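Local coordinates for GEO10716p1 (Drosophila melanogaster, PDB 7BTG), which probably acts as a protein arginine phosphatase of the low molecular weight protein tyrosine phosphatase family, removing phosphate groups from phosphoarginine residues, at residues R69-S72 with A73-Y77. The protein carries 1 engineered substitution. Numbering follows the deposited sequence.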
ATOM      1  N   ARG A  69      12.018  -2.794   0.234  1.00 28.71           N
ATOM      2  CA  ARG A  69      12.927  -1.674   0.427  1.00 33.29           C
ATOM      3  C   ARG A  69      12.386  -0.765   1.524  1.00 36.27           C
ATOM      4  O   ARG A  69      11.203  -0.798   1.873  1.00 33.39           O
ATOM      5  CB  ARG A  69      13.150  -0.860  -0.868  1.00 31.84           C
ATOM      6  CG  ARG A  69      11.945  -0.010  -1.298  1.00 35.08           C
ATOM      7  CD  ARG A  69      12.257   0.822  -2.536  1.00 36.00           C
ATOM      8  NE  ARG A  69      11.166   1.727  -2.913  1.00 37.03           N
ATOM      9  CZ  ARG A  69      10.990   2.942  -2.388  1.00 39.37           C
ATOM     10  NH1 ARG A  69      11.821   3.391  -1.448  1.00 33.46           N
ATOM     11  NH2 ARG A  69       9.980   3.711  -2.796  1.00 31.55           N
ATOM     12  N   MET A  70      13.283   0.038   2.081  1.00 35.22           N
ATOM     13  CA  MET A  70      12.893   1.018   3.073  1.00 37.95           C
ATOM     14  C   MET A  70      12.348   2.248   2.376  1.00 35.10           C
ATOM     15  O   MET A  70      12.756   2.578   1.264  1.00 35.89           O
ATOM     16  CB  MET A  70      14.084   1.426   3.934  1.00 34.93           C
ATOM     17  CG  MET A  70      14.694   0.320   4.756  1.00 40.87           C
ATOM     18  SD  MET A  70      14.003   0.209   6.423  1.00 53.85           S
ATOM     19  CE  MET A  70      13.274   1.823   6.652  1.00 39.87           C
ATOM     20  N   ILE A  71      11.396   2.916   3.029  1.00 34.86           N
ATOM     21  CA  ILE A  71      11.036   4.250   2.587  1.00 33.89           C
ATOM     22  C   ILE A  71      12.225   5.164   2.848  1.00 34.64           C
ATOM     23  O   ILE A  71      12.924   5.029   3.859  1.00 32.23           O
ATOM     24  CB  ILE A  71       9.760   4.745   3.294  1.00 31.31           C
ATOM     25  CG1 ILE A  71       9.194   5.967   2.571  1.00 33.37           C
ATOM     26  CG2 ILE A  71      10.028   5.098   4.752  1.00 28.72           C
ATOM     27  CD1 ILE A  71       7.842   6.390   3.060  1.00 27.47           C
ATOM     28  N   SER A  72      12.499   6.057   1.905  1.00 34.41           N
ATOM     29  CA  SER A  72      13.544   7.059   2.048  1.00 31.32           C
ATOM     30  C   SER A  72      12.903   8.435   2.152  1.00 34.19           C
ATOM     31  O   SER A  72      11.715   8.617   1.878  1.00 35.61           O
ATOM     32  CB  SER A  72      14.513   7.014   0.855  1.00 40.01           C
ATOM     33  OG  SER A  72      13.836   7.342  -0.351  1.00 36.88           O
ATOM     34  N   ALA A  73      13.714   9.412   2.542  1.00 29.10           N
ATOM     35  CA  ALA A  73      13.241  10.786   2.564  1.00 35.58           C
ATOM     36  C   ALA A  73      12.744  11.230   1.187  1.00 44.25           C
ATOM     37  O   ALA A  73      11.711  11.908   1.085  1.00 34.99           O
ATOM     38  CB  ALA A  73      14.358  11.700   3.058  1.00 38.18           C
ATOM     39  N   GLN A  74      13.465  10.849   0.115  1.00 39.50           N
ATOM     40  CA  GLN A  74      13.076  11.229  -1.243  1.00 42.52           C
ATOM     41  C   GLN A  74      11.648  10.826  -1.548  1.00 42.32           C
ATOM     42  O   GLN A  74      10.936  11.538  -2.269  1.00 41.72           O
ATOM     43  CB  GLN A  74      14.004  10.582  -2.277  1.00 45.53           C
ATOM     44  CG  GLN A  74      15.171  11.443  -2.719  1.00 56.30           C
ATOM     45  CD  GLN A  74      14.780  12.573  -3.671  1.00 62.63           C
ATOM     46  OE1 GLN A  74      13.608  12.734  -4.052  1.00 56.77           O
ATOM     47  NE2 GLN A  74      15.775  13.365  -4.063  1.00 64.59           N
ATOM     48  N   ASP A  75      11.212   9.694  -0.999  1.00 34.47           N
ATOM     49  CA  ASP A  75       9.865   9.215  -1.261  1.00 39.30           C
ATOM     50  C   ASP A  75       8.815  10.256  -0.884  1.00 38.12           C
ATOM     51  O   ASP A  75       7.822  10.423  -1.593  1.00 39.06           O
ATOM     52  CB  ASP A  75       9.630   7.909  -0.511  1.00 36.61           C
ATOM     53  CG  ASP A  75      10.380   6.763  -1.126  1.00 36.64           C
ATOM     54  OD1 ASP A  75      10.428   6.714  -2.367  1.00 41.12           O
ATOM     55  OD2 ASP A  75      10.916   5.920  -0.378  1.00 39.70           O
ATOM     56  N   PHE A  76       9.032  10.986   0.206  1.00 35.91           N
ATOM     57  CA  PHE A  76       8.027  11.930   0.675  1.00 36.46           C
ATOM     58  C   PHE A  76       7.826  13.111  -0.269  1.00 41.62           C
ATOM     59  O   PHE A  76       6.781  13.773  -0.200  1.00 42.41           O
ATOM     60  CB  PHE A  76       8.410  12.426   2.067  1.00 32.34           C
ATOM     61  CG  PHE A  76       8.190  11.408   3.138  1.00 34.95           C
ATOM     62  CD1 PHE A  76       7.028  11.420   3.893  1.00 27.54           C
ATOM     63  CD2 PHE A  76       9.130  10.412   3.372  1.00 33.75           C
ATOM     64  CE1 PHE A  76       6.820  10.474   4.878  1.00 29.04           C
ATOM     65  CE2 PHE A  76       8.921   9.462   4.365  1.00 32.45           C
ATOM     66  CZ  PHE A  76       7.758   9.495   5.108  1.00 28.17           C
ATOM     67  N   TYR A  77       8.795  13.391  -1.135  1.00 38.06           N
ATOM     68  CA  TYR A  77       8.681  14.457  -2.118  1.00 43.52           C
ATOM     69  C   TYR A  77       8.262  13.964  -3.495  1.00 44.42           C
ATOM     70  O   TYR A  77       7.857  14.782  -4.326  1.00 47.31           O
ATOM     71  CB  TYR A  77      10.016  15.196  -2.253  1.00 38.51           C
ATOM     72  CG  TYR A  77      10.515  15.828  -0.969  1.00 38.60           C
ATOM     73  CD1 TYR A  77       9.961  17.003  -0.497  1.00 41.49           C
ATOM     74  CD2 TYR A  77      11.541  15.256  -0.245  1.00 38.86           C
ATOM     75  CE1 TYR A  77      10.415  17.586   0.655  1.00 40.30           C
ATOM     76  CE2 TYR A  77      12.005  15.837   0.914  1.00 39.74           C
ATOM     77  CZ  TYR A  77      11.442  17.000   1.350  1.00 39.83           C
ATOM     78  OH  TYR A  77      11.890  17.581   2.499  1.00 40.75           O
TER
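The guanidinium of R69 meets the carboxylate of D75 at its NH1/NH2 edge, the two planes turned 46° apart, while the F76 ring has S72 O and A73 O at its edge and I71 CD1 coming in obliquely. Together they shape the entry into helix 73-78, beside the parallel sheet of the low molecular weight phosphatase fold. R69 holds D75 end-on with two nitrogens. D75 OD2 lies almost in the guanidinium plane and takes R69 NH1 on its syn lone pair, at 2.9 Å. Its neighbour NH2 is less well placed, reaching D75 OD1 at 3.1 Å from above the carboxylate plane. The unevenness is consistent with the twist between the two planes. On its anti side, somewhat out of the carboxylate plane, OD2 also takes the backbone N-H of S72, the S72 N to D75 OD2 bond being 2.8 Å and nearly straight at 175°; this recalls the carboxylate half of a capping box. With CG set beside its own backbone N (chi1 -72°), D75 swings its carboxylate back toward the incoming chain. An alanine here in place of the acid is likely to leave the R69 guanidinium without this carboxylate and the S72 N-H without its acceptor. R69 has a second charge partner in D36, and its backbone N bonds to N10 of the phosphate-binding loop, tying the turn to the active-site region. Next to these polar bonds, the side chains of I71 and F76 cross at about a right angle, with I71 CD1 3.5 Å from F76 CE2, and both pack on M96 of helix 87-99. I71 also lies against the acid, its CG1 3.4 Å from D75 OD2. A weak bond from S72 OG, 3.2 Å from D75 OD2, adds to the grip on that oxygen.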